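Local structure of phosphoserine aminotransferase SerC (Cytophaga hutchinsonii ATCC 33406, 3FFR) at residues Lys85-Val90 against Glu108-Glu113; Ile134-Asn139 against Ala162-Asp167; Pro17-His22 against Ile249-Lys254; Ile24-Glu29 against Asn245-Phe250; Ile303-Thr308 against Thr335-Ala340. The protein probably catalyses the pyridoxal-phosphate-dependent transfer of an amino group between phosphoserine and 2-oxoglutarate, a step of serine biosynthesis. One frame throughout, in Å; residues are numbered along the deposited sequence. Where two conformers were deposited one is given.

Contacts 1 and 2 share the large sheet, where strands 85-90 and 133-137 are neighbours; their centres lie about 11 Å apart. Contacts 3 and 4, about 8 Å apart between centres, pack helix 19-28 on helix 246-262, share Phe250 and lie across the chain's centre from the first two. Along the chain, contacts 1 and 2 fall between the two halves of contacts 3 and 4; contact 5 comes last, in a second, smaller sheet, its centre about 25 Å from that of contact 2. Asp167 of contact 2 meets the cofactor; bound serine lies about 10 Å from its side chain and about 6 Å from that of Arg338 in contact 5, while contacts 3 and 4 back the dimer interface.

Contact 1: Lys85-Val90 against Glu108-Glu113; sequences KSFHCV and EAYKEE
Lys85 and Tyr110 meet diagonally across two parallel strands: NZ of Lys85 donates to OH of Tyr110 over 3.2 Å, while CD of Lys85 lies 3.9 Å from CE2 of the ring. CG of Lys85 stands anti to its carbonyl carbon (chi1 -54°), and the extended chain beyond it carries the ammonium to the phenol. A water 2.8 Å from NZ of Lys85 also reaches OE1 of Glu108, weakly. On the same face, Phe87 touches CB of Tyr110 with CD2 (3.7 Å) and CB of Glu112 with CZ, so the CB atoms of two polar residues pack obliquely against the buried ring. The other face holds Ser86 and His88, whose OG and NE2 are 2.8 Å apart in a hydrogen bond within one strand; CB of Ala109, small enough to sit beside them, comes within 3.4 Å of OG of Ser86. Five backbone bonds, from Ser86 N to Glu108 O through to Val90 N to Glu112 O, set this register. Helix 93-104 joins the strands in a beta-alpha-beta unit at the edge of the large sheet. Asp130 bonds both NZ of Lys85 and OH of Tyr110, and its charge would probably help hold the lysine charged.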
# COMPACT_ATOMS: atom_id res chain seq x y z
N LYS A 85 -26.26 7.30 -5.32
CA LYS A 85 -26.22 8.29 -4.23
C LYS A 85 -25.74 7.82 -2.88
O LYS A 85 -26.07 6.74 -2.41
CB LYS A 85 -27.64 8.84 -4.00
CG LYS A 85 -28.37 9.42 -5.24
CD LYS A 85 -29.60 10.22 -4.85
CE LYS A 85 -30.28 10.79 -6.07
NZ LYS A 85 -31.42 11.69 -5.71
N SER A 86 -24.94 8.68 -2.29
CA SER A 86 -24.48 8.48 -0.93
C SER A 86 -24.89 9.67 -0.07
O SER A 86 -25.33 10.70 -0.56
CB SER A 86 -22.96 8.34 -0.91
OG SER A 86 -22.36 9.51 -1.43
N PHE A 87 -24.72 9.50 1.23
CA PHE A 87 -25.01 10.56 2.24
C PHE A 87 -23.81 10.65 3.15
O PHE A 87 -23.32 9.62 3.65
CB PHE A 87 -26.28 10.19 3.02
CG PHE A 87 -26.59 11.10 4.18
CD1 PHE A 87 -25.99 10.90 5.41
CD2 PHE A 87 -27.49 12.12 4.04
CE1 PHE A 87 -26.27 11.73 6.46
CE2 PHE A 87 -27.79 12.96 5.11
CZ PHE A 87 -27.17 12.77 6.30
N HIS A 88 -23.33 11.88 3.38
CA HIS A 88 -22.16 12.10 4.22
C HIS A 88 -22.37 13.18 5.27
O HIS A 88 -22.88 14.23 4.96
CB HIS A 88 -20.98 12.59 3.34
CG HIS A 88 -20.59 11.64 2.24
ND1 HIS A 88 -19.40 10.95 2.24
CD2 HIS A 88 -21.24 11.27 1.11
CE1 HIS A 88 -19.35 10.16 1.17
NE2 HIS A 88 -20.46 10.35 0.46
N CYS A 89 -21.93 12.89 6.49
CA CYS A 89 -21.80 13.92 7.54
C CYS A 89 -20.43 14.55 7.38
O CYS A 89 -19.41 13.87 7.50
CB CYS A 89 -21.95 13.33 8.95
SG CYS A 89 -23.68 13.01 9.39
N VAL A 90 -20.41 15.85 7.11
CA VAL A 90 -19.16 16.59 6.84
C VAL A 90 -18.94 17.71 7.84
O VAL A 90 -19.80 18.59 7.98
CB VAL A 90 -19.19 17.17 5.40
CG1 VAL A 90 -17.96 18.09 5.14
CG2 VAL A 90 -19.26 16.01 4.36
N GLU A 108 -23.72 11.06 -6.94
CA GLU A 108 -24.36 12.23 -6.34
C GLU A 108 -24.41 12.02 -4.83
O GLU A 108 -25.01 11.07 -4.34
CB GLU A 108 -25.77 12.43 -6.86
CG GLU A 108 -25.84 12.71 -8.33
CD GLU A 108 -27.29 12.86 -8.83
OE1 GLU A 108 -28.20 13.07 -8.01
OE2 GLU A 108 -27.49 12.75 -10.06
N ALA A 109 -23.83 12.94 -4.09
CA ALA A 109 -23.78 12.83 -2.63
C ALA A 109 -24.57 13.90 -1.89
O ALA A 109 -24.48 15.09 -2.19
CB ALA A 109 -22.30 12.88 -2.16
N TYR A 110 -25.36 13.45 -0.92
CA TYR A 110 -26.00 14.35 0.03
C TYR A 110 -24.98 14.70 1.08
O TYR A 110 -24.16 13.87 1.47
CB TYR A 110 -27.19 13.70 0.72
CG TYR A 110 -28.34 13.30 -0.18
CD1 TYR A 110 -29.20 14.28 -0.70
CD2 TYR A 110 -28.64 11.97 -0.44
CE1 TYR A 110 -30.27 13.94 -1.50
CE2 TYR A 110 -29.72 11.63 -1.24
CZ TYR A 110 -30.53 12.61 -1.76
OH TYR A 110 -31.60 12.26 -2.55
N LYS A 111 -25.05 15.93 1.55
CA LYS A 111 -24.17 16.40 2.59
C LYS A 111 -24.92 17.04 3.74
O LYS A 111 -25.74 17.96 3.53
CB LYS A 111 -23.19 17.43 2.00
CG LYS A 111 -22.29 18.04 3.02
CD LYS A 111 -21.15 18.87 2.44
CE LYS A 111 -21.64 19.94 1.47
NZ LYS A 111 -20.58 20.98 1.28
N GLU A 112 -24.70 16.50 4.93
CA GLU A 112 -25.16 17.08 6.19
C GLU A 112 -23.92 17.73 6.77
O GLU A 112 -22.95 17.05 7.16
CB GLU A 112 -25.71 16.02 7.14
CG GLU A 112 -26.27 16.58 8.42
CD GLU A 112 -27.59 17.30 8.24
OE1 GLU A 112 -28.31 17.01 7.27
OE2 GLU A 112 -27.92 18.12 9.12
N GLU A 113 -23.92 19.06 6.86
CA GLU A 113 -22.67 19.77 7.27
C GLU A 113 -22.73 20.50 8.57
O GLU A 113 -23.77 21.05 8.93
CB GLU A 113 -22.28 20.75 6.14
CG GLU A 113 -20.89 21.36 6.32
CD GLU A 113 -20.31 21.98 5.05
OE1 GLU A 113 -21.01 22.06 4.03
OE2 GLU A 113 -19.14 22.39 5.08
O HOH W 1 -29.73 13.82 -5.17

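Contact 2: Ile134-Asn139 against Ala162-Asp167; sequences ICLTHN and ALIFVD
Ile134 and Ile164 lie side by side in neighbouring parallel strands of the large mixed sheet, the core of the fold-type I architecture of pyridoxal phosphate enzymes. Backbone bonds come first: N of Ile134 donates to O of Leu163, N of Phe165 to O of Ile134, and N of Leu136 to O of Phe165, this one 2.9 Å long and nearly straight (176° at the hydrogen). The ladder ends where N of His138 reaches O of Asp167 at 2.7 Å, just past strand 133-137. Apolar packing fills the face of Ile134, Leu136, Ile164 and Val166, where branched side chains suit a buried sheet. CD1 of Ile134 lies 3.8 Å from CB of Ala162, a residue slight enough to admit it, and CD1 of Leu136 lies 3.8 Å from CG2 of Ile164. Polar groups gather on the opposite face, at the C-terminal strand ends. Asp167 runs alongside Thr137. OD2 of Asp167 bonds the pyridine nitrogen N1 of the pyridoxal phosphate carried by Lys191, as in related aminotransferases, and NE1 of Trp74, while OD1 accepts from N of Val169. One water donates both to OG1 of Thr137 and to OD2 of Asp167, each at 2.7 Å.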
# COMPACT_ATOMS: atom_id res chain seq x y z
N ILE A 134 -24.57 5.66 4.20
CA ILE A 134 -24.42 6.75 5.17
C ILE A 134 -22.96 6.67 5.62
O ILE A 134 -22.51 5.67 6.16
CB ILE A 134 -25.36 6.59 6.40
CG1 ILE A 134 -26.82 6.79 5.98
CG2 ILE A 134 -25.00 7.57 7.53
CD1 ILE A 134 -27.83 6.21 6.97
N CYS A 135 -22.26 7.78 5.46
CA CYS A 135 -20.83 7.88 5.82
C CYS A 135 -20.64 8.84 6.99
O CYS A 135 -20.87 10.04 6.89
CB CYS A 135 -20.00 8.36 4.64
SG CYS A 135 -20.04 7.25 3.21
N LEU A 136 -20.22 8.23 8.09
CA LEU A 136 -20.03 8.91 9.34
C LEU A 136 -18.57 8.91 9.70
O LEU A 136 -17.86 7.97 9.37
CB LEU A 136 -20.81 8.18 10.45
CG LEU A 136 -22.31 8.02 10.18
CD1 LEU A 136 -23.00 7.20 11.31
CD2 LEU A 136 -22.98 9.38 9.94
N THR A 137 -18.14 9.96 10.38
CA THR A 137 -16.73 10.03 10.81
C THR A 137 -16.70 10.06 12.32
O THR A 137 -17.12 11.06 12.95
CB THR A 137 -16.06 11.24 10.20
OG1 THR A 137 -16.01 11.07 8.77
CG2 THR A 137 -14.65 11.41 10.75
N HIS A 138 -16.23 8.97 12.92
CA HIS A 138 -16.22 8.90 14.39
C HIS A 138 -15.30 9.95 14.99
O HIS A 138 -15.57 10.54 16.05
CB HIS A 138 -15.84 7.51 14.93
CG HIS A 138 -15.63 7.52 16.40
ND1 HIS A 138 -14.37 7.70 16.97
CD2 HIS A 138 -16.52 7.60 17.41
CE1 HIS A 138 -14.51 7.80 18.27
NE2 HIS A 138 -15.80 7.76 18.57
N ASN A 139 -14.19 10.18 14.31
CA ASN A 139 -13.16 11.12 14.79
C ASN A 139 -12.60 11.98 13.67
O ASN A 139 -11.85 11.50 12.81
CB ASN A 139 -12.04 10.37 15.53
CG ASN A 139 -11.29 11.26 16.51
OD1 ASN A 139 -11.88 11.77 17.50
ND2 ASN A 139 -10.01 11.49 16.26
N ALA A 162 -29.99 1.60 4.16
CA ALA A 162 -28.65 2.17 3.86
C ALA A 162 -27.56 1.34 4.54
O ALA A 162 -27.78 0.72 5.60
CB ALA A 162 -28.55 3.61 4.31
N LEU A 163 -26.39 1.33 3.91
CA LEU A 163 -25.20 0.75 4.52
C LEU A 163 -24.52 1.87 5.27
O LEU A 163 -24.25 2.93 4.71
CB LEU A 163 -24.23 0.20 3.49
CG LEU A 163 -24.77 -0.93 2.60
CD1 LEU A 163 -23.77 -1.13 1.43
CD2 LEU A 163 -25.04 -2.22 3.41
N ILE A 164 -24.25 1.63 6.55
CA ILE A 164 -23.59 2.62 7.41
C ILE A 164 -22.11 2.30 7.59
O ILE A 164 -21.73 1.27 8.15
CB ILE A 164 -24.30 2.78 8.80
CG1 ILE A 164 -25.76 3.17 8.60
CG2 ILE A 164 -23.58 3.84 9.65
CD1 ILE A 164 -26.58 3.21 9.91
N PHE A 165 -21.29 3.24 7.11
CA PHE A 165 -19.80 3.17 7.18
C PHE A 165 -19.30 4.20 8.16
O PHE A 165 -19.66 5.37 8.08
CB PHE A 165 -19.14 3.45 5.82
CG PHE A 165 -19.48 2.47 4.77
CD1 PHE A 165 -20.63 2.63 3.99
CD2 PHE A 165 -18.67 1.36 4.55
CE1 PHE A 165 -20.95 1.66 3.03
CE2 PHE A 165 -18.97 0.41 3.60
CZ PHE A 165 -20.13 0.56 2.83
N VAL A 166 -18.41 3.76 9.04
CA VAL A 166 -17.79 4.66 10.01
C VAL A 166 -16.27 4.72 9.83
O VAL A 166 -15.56 3.72 9.87
CB VAL A 166 -18.12 4.25 11.46
CG1 VAL A 166 -17.53 5.27 12.46
CG2 VAL A 166 -19.64 4.10 11.69
N ASP A 167 -15.79 5.94 9.60
CA ASP A 167 -14.36 6.26 9.58
C ASP A 167 -13.94 6.41 11.04
O ASP A 167 -14.41 7.29 11.76
CB ASP A 167 -14.14 7.52 8.73
CG ASP A 167 -12.71 7.99 8.69
OD1 ASP A 167 -11.96 7.75 9.66
OD2 ASP A 167 -12.39 8.64 7.67
O HOH W 2 -14.21 10.42 6.81
O HOH W 3 -11.48 8.79 12.45

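Contact 3: Pro17-His22 against Ile249-Lys254; sequences PTVRQH and IFLLGK
Asp258 OD2 is gripped twice, by NE2 of His22, whose ring packs against Lys254, and by OG1 of Thr18. Asp258 sits one turn beyond Lys254 on helix 246-262, so the two bonds tie segment 17-22 to that longer helix. The imidazole is flat enough to serve as a platform: CB of Lys254 stands 3.4 Å from the centroid of the His22 ring, only 5° off its normal, a CH-pi contact over the middle of the face. The lysine then bends at chi2 (-62°), which keeps CD near ND1 of His22, 4.0 Å away. At the root of the ring, CD2 of Leu251 touches CB of His22 at 3.7 Å, and CG1 of Val19 approaches CD1 of Leu251 more loosely, at 4.3 Å. The backbone takes part too, since O of His22 lies in the ring plane of Phe250 at its edge, 3.4 Å from CE2. An alanine in place of His22 would probably leave CB of Lys254 without its aromatic cover and Asp258 with one partner fewer. Histidine thus does two jobs here, apolar through its face and polar through NE2, and the nearby carboxylate would probably favour a proton on that nitrogen.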
# COMPACT_ATOMS: atom_id res chain seq x y z
N PRO A 17 5.13 0.68 21.65
CA PRO A 17 6.45 0.48 22.23
C PRO A 17 7.13 -0.84 21.92
O PRO A 17 8.36 -0.97 22.02
CB PRO A 17 6.20 0.64 23.74
CG PRO A 17 4.78 0.45 23.94
CD PRO A 17 4.10 0.93 22.68
N THR A 18 6.34 -1.81 21.51
CA THR A 18 6.91 -3.14 21.20
C THR A 18 7.32 -3.30 19.75
O THR A 18 7.88 -4.33 19.36
CB THR A 18 5.90 -4.24 21.52
OG1 THR A 18 4.68 -3.99 20.79
CG2 THR A 18 5.61 -4.29 23.03
N VAL A 19 7.01 -2.30 18.94
CA VAL A 19 7.24 -2.41 17.51
C VAL A 19 8.69 -2.66 17.19
O VAL A 19 9.01 -3.48 16.32
CB VAL A 19 6.65 -1.21 16.70
CG1 VAL A 19 7.18 -1.19 15.26
CG2 VAL A 19 5.12 -1.28 16.70
N ARG A 20 9.59 -1.98 17.88
CA ARG A 20 11.03 -2.19 17.57
C ARG A 20 11.42 -3.65 17.69
O ARG A 20 12.03 -4.23 16.77
CB ARG A 20 11.93 -1.32 18.45
CG ARG A 20 13.39 -1.46 18.11
CD ARG A 20 14.30 -0.60 19.00
NE ARG A 20 15.64 -0.70 18.44
CZ ARG A 20 16.19 0.21 17.64
NH1 ARG A 20 15.55 1.36 17.38
NH2 ARG A 20 17.41 -0.01 17.15
N GLN A 21 11.05 -4.28 18.79
CA GLN A 21 11.46 -5.68 18.95
C GLN A 21 10.72 -6.57 17.96
O GLN A 21 11.33 -7.51 17.42
CB GLN A 21 11.40 -6.19 20.39
CG GLN A 21 11.92 -7.65 20.50
CD GLN A 21 13.30 -7.91 19.82
OE1 GLN A 21 14.32 -7.32 20.21
NE2 GLN A 21 13.31 -8.83 18.84
N HIS A 22 9.47 -6.26 17.67
CA HIS A 22 8.71 -7.04 16.67
C HIS A 22 9.29 -6.94 15.29
O HIS A 22 9.26 -7.90 14.51
CB HIS A 22 7.22 -6.71 16.64
CG HIS A 22 6.49 -7.04 17.90
ND1 HIS A 22 6.63 -8.26 18.55
CD2 HIS A 22 5.56 -6.35 18.60
CE1 HIS A 22 5.84 -8.27 19.61
NE2 HIS A 22 5.17 -7.13 19.66
N ILE A 249 1.26 -6.37 8.17
CA ILE A 249 0.29 -7.40 8.61
C ILE A 249 0.92 -8.16 9.79
O ILE A 249 0.26 -8.48 10.78
CB ILE A 249 -0.12 -8.34 7.44
CG1 ILE A 249 -0.94 -7.51 6.42
CG2 ILE A 249 -0.98 -9.51 7.96
CD1 ILE A 249 -1.24 -8.25 5.07
N PHE A 250 2.22 -8.41 9.68
CA PHE A 250 2.96 -9.09 10.75
C PHE A 250 2.96 -8.24 12.02
O PHE A 250 2.60 -8.70 13.13
CB PHE A 250 4.42 -9.33 10.33
CG PHE A 250 5.26 -9.99 11.39
CD1 PHE A 250 5.22 -11.38 11.54
CD2 PHE A 250 6.12 -9.26 12.18
CE1 PHE A 250 6.01 -12.01 12.48
CE2 PHE A 250 6.90 -9.90 13.13
CZ PHE A 250 6.84 -11.27 13.27
N LEU A 251 3.34 -6.99 11.86
CA LEU A 251 3.42 -6.09 13.01
C LEU A 251 2.05 -5.90 13.64
O LEU A 251 1.92 -5.81 14.86
CB LEU A 251 4.02 -4.73 12.63
CG LEU A 251 5.49 -4.68 12.21
CD1 LEU A 251 5.78 -3.24 11.75
CD2 LEU A 251 6.44 -5.14 13.37
N LEU A 252 1.02 -5.84 12.80
CA LEU A 252 -0.34 -5.65 13.31
C LEU A 252 -0.79 -6.83 14.20
O LEU A 252 -1.43 -6.66 15.25
CB LEU A 252 -1.36 -5.39 12.19
CG LEU A 252 -2.78 -5.00 12.63
CD1 LEU A 252 -2.82 -3.72 13.49
CD2 LEU A 252 -3.70 -4.87 11.38
N GLY A 253 -0.48 -8.03 13.77
CA GLY A 253 -0.83 -9.22 14.55
C GLY A 253 -0.08 -9.24 15.87
O GLY A 253 -0.64 -9.61 16.88
N LYS A 254 1.17 -8.79 15.85
CA LYS A 254 1.97 -8.77 17.09
C LYS A 254 1.44 -7.70 18.06
O LYS A 254 1.27 -7.95 19.26
CB LYS A 254 3.45 -8.51 16.79
CG LYS A 254 4.16 -9.64 16.06
CD LYS A 254 4.18 -10.94 16.87
CE LYS A 254 4.98 -12.03 16.19
NZ LYS A 254 5.02 -13.28 17.01

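Contact 4: Ile24-Glu29 against Asn245-Phe250; sequences ITALDE and NAMNIF
Helix-to-helix packing joins helix 19-28 to the first turns of helix 246-262 through Ala26, Met247 and Phe250, the short segments running at 127° to each other with their axes 10.7 Å apart. Alanine suits the point of closest backbone approach. Its CB points to the other helix and is touched from two sides, by CE of Met247 and by CE2 of Phe250, each at 3.8 Å. Met247, deposited as selenomethionine, bends at both chi2 and chi3 (-83° for the latter), and this folding turns its terminal methyl back to Ala26 and, less closely, to CD2 of Leu27 at 4.3 Å. Phe250 reaches across because its CG is anti to the backbone N (chi1 179°). At the ring's edge, CG2 of Thr25 lies 4.0 Å from CZ of Phe250, the methyl rather than the hydroxyl facing the aromatic; OG1 of Thr25 turns to O of Gln21 in its own helix. OE1 of Glu29 comes within 4.1 Å of CE1 of Phe250. Val44 of helix 39-55 also packs on this ring. The outer side of helix 19-28 meets the second subunit, where Ile24 packs on its own counterpart, so the contact backs a dimer interface. Helix 246-262 is opened by Asn245, an N-cap whose OD1 accepts from N of Asn248 at 3.1 Å, the donor standing well above the plane of the side-chain carbonyl.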
# COMPACT_ATOMS: atom_id res chain seq x y z
N ILE A 24 12.44 -6.46 14.69
CA ILE A 24 13.68 -7.26 14.70
C ILE A 24 13.31 -8.72 14.45
O ILE A 24 13.98 -9.45 13.70
CB ILE A 24 14.49 -7.11 15.98
CG1 ILE A 24 14.94 -5.66 16.12
CG2 ILE A 24 15.69 -8.03 15.94
CD1 ILE A 24 15.69 -5.17 14.97
N THR A 25 12.21 -9.13 15.06
CA THR A 25 11.72 -10.49 14.83
C THR A 25 11.37 -10.70 13.35
O THR A 25 11.68 -11.74 12.76
CB THR A 25 10.50 -10.81 15.69
OG1 THR A 25 10.84 -10.67 17.07
CG2 THR A 25 10.03 -12.22 15.45
N ALA A 26 10.73 -9.70 12.76
CA ALA A 26 10.35 -9.75 11.32
C ALA A 26 11.56 -9.96 10.45
O ALA A 26 11.55 -10.73 9.49
CB ALA A 26 9.58 -8.45 10.87
N LEU A 27 12.63 -9.25 10.80
CA LEU A 27 13.85 -9.34 9.99
C LEU A 27 14.47 -10.72 10.19
O LEU A 27 14.89 -11.38 9.22
CB LEU A 27 14.85 -8.27 10.39
CG LEU A 27 14.44 -6.83 10.07
CD1 LEU A 27 15.37 -5.84 10.78
CD2 LEU A 27 14.33 -6.58 8.54
N ASP A 28 14.50 -11.15 11.43
CA ASP A 28 15.10 -12.44 11.78
C ASP A 28 14.42 -13.61 11.13
O ASP A 28 15.09 -14.58 10.69
CB ASP A 28 15.10 -12.67 13.30
CG ASP A 28 16.18 -11.89 14.02
OD1 ASP A 28 17.09 -11.39 13.36
OD2 ASP A 28 16.14 -11.83 15.26
N GLU A 29 13.10 -13.52 11.05
CA GLU A 29 12.26 -14.59 10.48
C GLU A 29 12.09 -14.50 8.98
O GLU A 29 11.47 -15.36 8.37
CB GLU A 29 10.88 -14.64 11.11
CG GLU A 29 10.96 -14.98 12.63
CD GLU A 29 9.61 -15.20 13.30
OE1 GLU A 29 8.56 -15.16 12.64
OE2 GLU A 29 9.62 -15.43 14.54
N ASN A 245 1.42 -5.71 2.05
CA ASN A 245 2.42 -5.21 3.02
C ASN A 245 2.49 -6.19 4.18
O ASN A 245 1.91 -6.00 5.24
CB ASN A 245 2.06 -3.82 3.50
CG ASN A 245 3.15 -3.22 4.36
OD1 ASN A 245 4.09 -3.91 4.79
ND2 ASN A 245 3.02 -1.91 4.65
N ALA A 246 3.20 -7.28 3.93
CA ALA A 246 3.38 -8.34 4.93
C ALA A 246 4.01 -7.86 6.22
O ALA A 246 3.71 -8.35 7.31
CB ALA A 246 4.19 -9.53 4.32
N MSE A 247 4.92 -6.90 6.09
CA MSE A 247 5.62 -6.38 7.28
C MSE A 247 4.58 -5.82 8.23
O MSE A 247 4.57 -6.13 9.46
CB MSE A 247 6.69 -5.32 6.95
CG MSE A 247 7.74 -5.81 5.96
SE MSE A 247 8.80 -7.31 6.63
CE MSE A 247 10.10 -6.42 7.65
N ASN A 248 3.68 -4.99 7.70
CA ASN A 248 2.65 -4.40 8.54
C ASN A 248 1.59 -5.39 9.01
O ASN A 248 1.05 -5.26 10.09
CB ASN A 248 1.97 -3.15 7.96
CG ASN A 248 2.64 -1.87 8.40
OD1 ASN A 248 3.60 -1.88 9.18
ND2 ASN A 248 2.12 -0.73 7.89
N ILE A 249 1.26 -6.37 8.17
CA ILE A 249 0.29 -7.40 8.61
C ILE A 249 0.92 -8.16 9.79
O ILE A 249 0.26 -8.48 10.78
CB ILE A 249 -0.12 -8.34 7.44
CG1 ILE A 249 -0.94 -7.51 6.42
CG2 ILE A 249 -0.98 -9.51 7.96
CD1 ILE A 249 -1.24 -8.25 5.07
N PHE A 250 2.22 -8.41 9.68
CA PHE A 250 2.96 -9.09 10.75
C PHE A 250 2.96 -8.24 12.02
O PHE A 250 2.60 -8.70 13.13
CB PHE A 250 4.42 -9.33 10.33
CG PHE A 250 5.26 -9.99 11.39
CD1 PHE A 250 5.22 -11.38 11.54
CD2 PHE A 250 6.12 -9.26 12.18
CE1 PHE A 250 6.01 -12.01 12.48
CE2 PHE A 250 6.90 -9.90 13.13
CZ PHE A 250 6.84 -11.27 13.27

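Contact 5: Ile303-Thr308 against Thr335-Ala340; sequences IVANTT and TQIRIA
Gln336 and Asn306 both set CG anti to their carbonyl carbons (chi1 -58° and -66°), starting both off in the same sense, and the side chains lie alongside each other. Their amide planes are 28° apart, and NE2 of Gln336 donates to OD1 of Asn306 at 2.9 Å, almost in line with its C=O. CG1 of Val304 also packs on the amide, 3.5 Å from CD of Gln336. An alanine at Gln336 would probably leave OD1 of Asn306 without this donor and open a gap beside CG1 of Val304. Asn306, Thr335 and Gln336 line a pocket holding a polyethylene glycol fragment, probably from the crystallisation liquor. The strands are antiparallel neighbours in the smaller domain's mixed sheet, between strands 323-327 and 288-290. Ile303 and Ile339 form a hydrogen-bonded pair (N of Ile339 2.8 Å from O of Ile303), as do Ala305 and Ile337. Ala305 is short enough to sit beside the bulkier Ile337, its CB 4.1 Å from CG1 of Ile337. Both pairs face helices 264-284 and 311-318. On the other face, CG of Arg338 packs 3.9 Å from CG2 of Val304, while its guanidinium leads away to O of Thr141 and O of Ala327, near a bound serine.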
# COMPACT_ATOMS: atom_id res chain seq x y z
N ILE A 303 -6.72 15.39 20.71
CA ILE A 303 -7.20 16.56 21.49
C ILE A 303 -6.74 17.86 20.86
O ILE A 303 -5.55 18.14 20.77
CB ILE A 303 -6.77 16.44 22.97
CG1 ILE A 303 -7.31 15.12 23.56
CG2 ILE A 303 -7.22 17.64 23.81
CD1 ILE A 303 -6.76 14.75 24.97
N VAL A 304 -7.71 18.66 20.44
CA VAL A 304 -7.45 19.92 19.78
C VAL A 304 -7.72 21.11 20.71
O VAL A 304 -8.78 21.24 21.34
CB VAL A 304 -8.27 20.00 18.48
CG1 VAL A 304 -8.00 21.36 17.74
CG2 VAL A 304 -7.89 18.78 17.59
N ALA A 305 -6.66 21.91 20.84
CA ALA A 305 -6.72 23.08 21.69
C ALA A 305 -6.41 24.33 20.91
O ALA A 305 -5.45 24.38 20.12
CB ALA A 305 -5.70 22.93 22.86
N ASN A 306 -7.20 25.36 21.17
CA ASN A 306 -6.89 26.69 20.66
C ASN A 306 -5.70 27.15 21.48
O ASN A 306 -5.59 26.85 22.68
CB ASN A 306 -8.07 27.64 20.81
CG ASN A 306 -9.23 27.26 19.96
OD1 ASN A 306 -9.04 26.55 18.99
ND2 ASN A 306 -10.44 27.73 20.30
N THR A 307 -4.81 27.91 20.86
CA THR A 307 -3.58 28.40 21.53
C THR A 307 -3.27 29.86 21.22
O THR A 307 -3.37 30.29 20.07
CB THR A 307 -2.32 27.56 21.13
OG1 THR A 307 -1.14 28.16 21.68
CG2 THR A 307 -2.12 27.47 19.58
N THR A 308 -2.92 30.62 22.24
CA THR A 308 -2.50 32.02 22.02
C THR A 308 -1.05 32.13 21.58
O THR A 308 -0.58 33.22 21.23
CB THR A 308 -2.67 32.88 23.30
OG1 THR A 308 -1.82 32.37 24.33
CG2 THR A 308 -4.11 32.86 23.75
N THR A 335 -3.03 28.61 15.01
CA THR A 335 -3.97 28.94 16.09
C THR A 335 -4.48 27.79 16.94
O THR A 335 -5.26 28.02 17.89
CB THR A 335 -5.15 29.68 15.52
OG1 THR A 335 -5.77 28.86 14.51
CG2 THR A 335 -4.67 31.02 14.89
N GLN A 336 -4.09 26.58 16.59
CA GLN A 336 -4.44 25.41 17.38
C GLN A 336 -3.28 24.45 17.46
O GLN A 336 -2.39 24.48 16.63
CB GLN A 336 -5.64 24.63 16.78
CG GLN A 336 -6.93 25.39 16.60
CD GLN A 336 -8.08 24.51 16.12
OE1 GLN A 336 -7.95 23.76 15.14
NE2 GLN A 336 -9.21 24.59 16.82
N ILE A 337 -3.28 23.62 18.50
CA ILE A 337 -2.39 22.45 18.54
C ILE A 337 -3.28 21.20 18.59
O ILE A 337 -4.47 21.26 18.91
CB ILE A 337 -1.37 22.44 19.69
CG1 ILE A 337 -2.06 22.41 21.07
CG2 ILE A 337 -0.32 23.60 19.52
CD1 ILE A 337 -1.12 22.13 22.23
N ARG A 338 -2.69 20.08 18.23
CA ARG A 338 -3.38 18.79 18.22
C ARG A 338 -2.46 17.81 18.94
O ARG A 338 -1.33 17.55 18.50
CB ARG A 338 -3.66 18.36 16.79
CG ARG A 338 -4.42 19.39 15.95
CD ARG A 338 -4.92 18.76 14.66
NE ARG A 338 -3.83 18.54 13.71
CZ ARG A 338 -3.88 17.71 12.69
NH1 ARG A 338 -4.93 16.92 12.51
NH2 ARG A 338 -2.83 17.59 11.90
N ILE A 339 -2.95 17.31 20.06
CA ILE A 339 -2.21 16.37 20.90
C ILE A 339 -2.78 14.97 20.74
O ILE A 339 -3.89 14.68 21.15
CB ILE A 339 -2.26 16.78 22.40
CG1 ILE A 339 -1.69 18.17 22.63
CG2 ILE A 339 -1.50 15.76 23.24
CD1 ILE A 339 -1.94 18.75 24.05
N ALA A 340 -2.00 14.11 20.10
CA ALA A 340 -2.36 12.71 19.94
C ALA A 340 -2.26 12.03 21.31
O ALA A 340 -1.31 12.25 22.07
CB ALA A 340 -1.47 12.00 18.91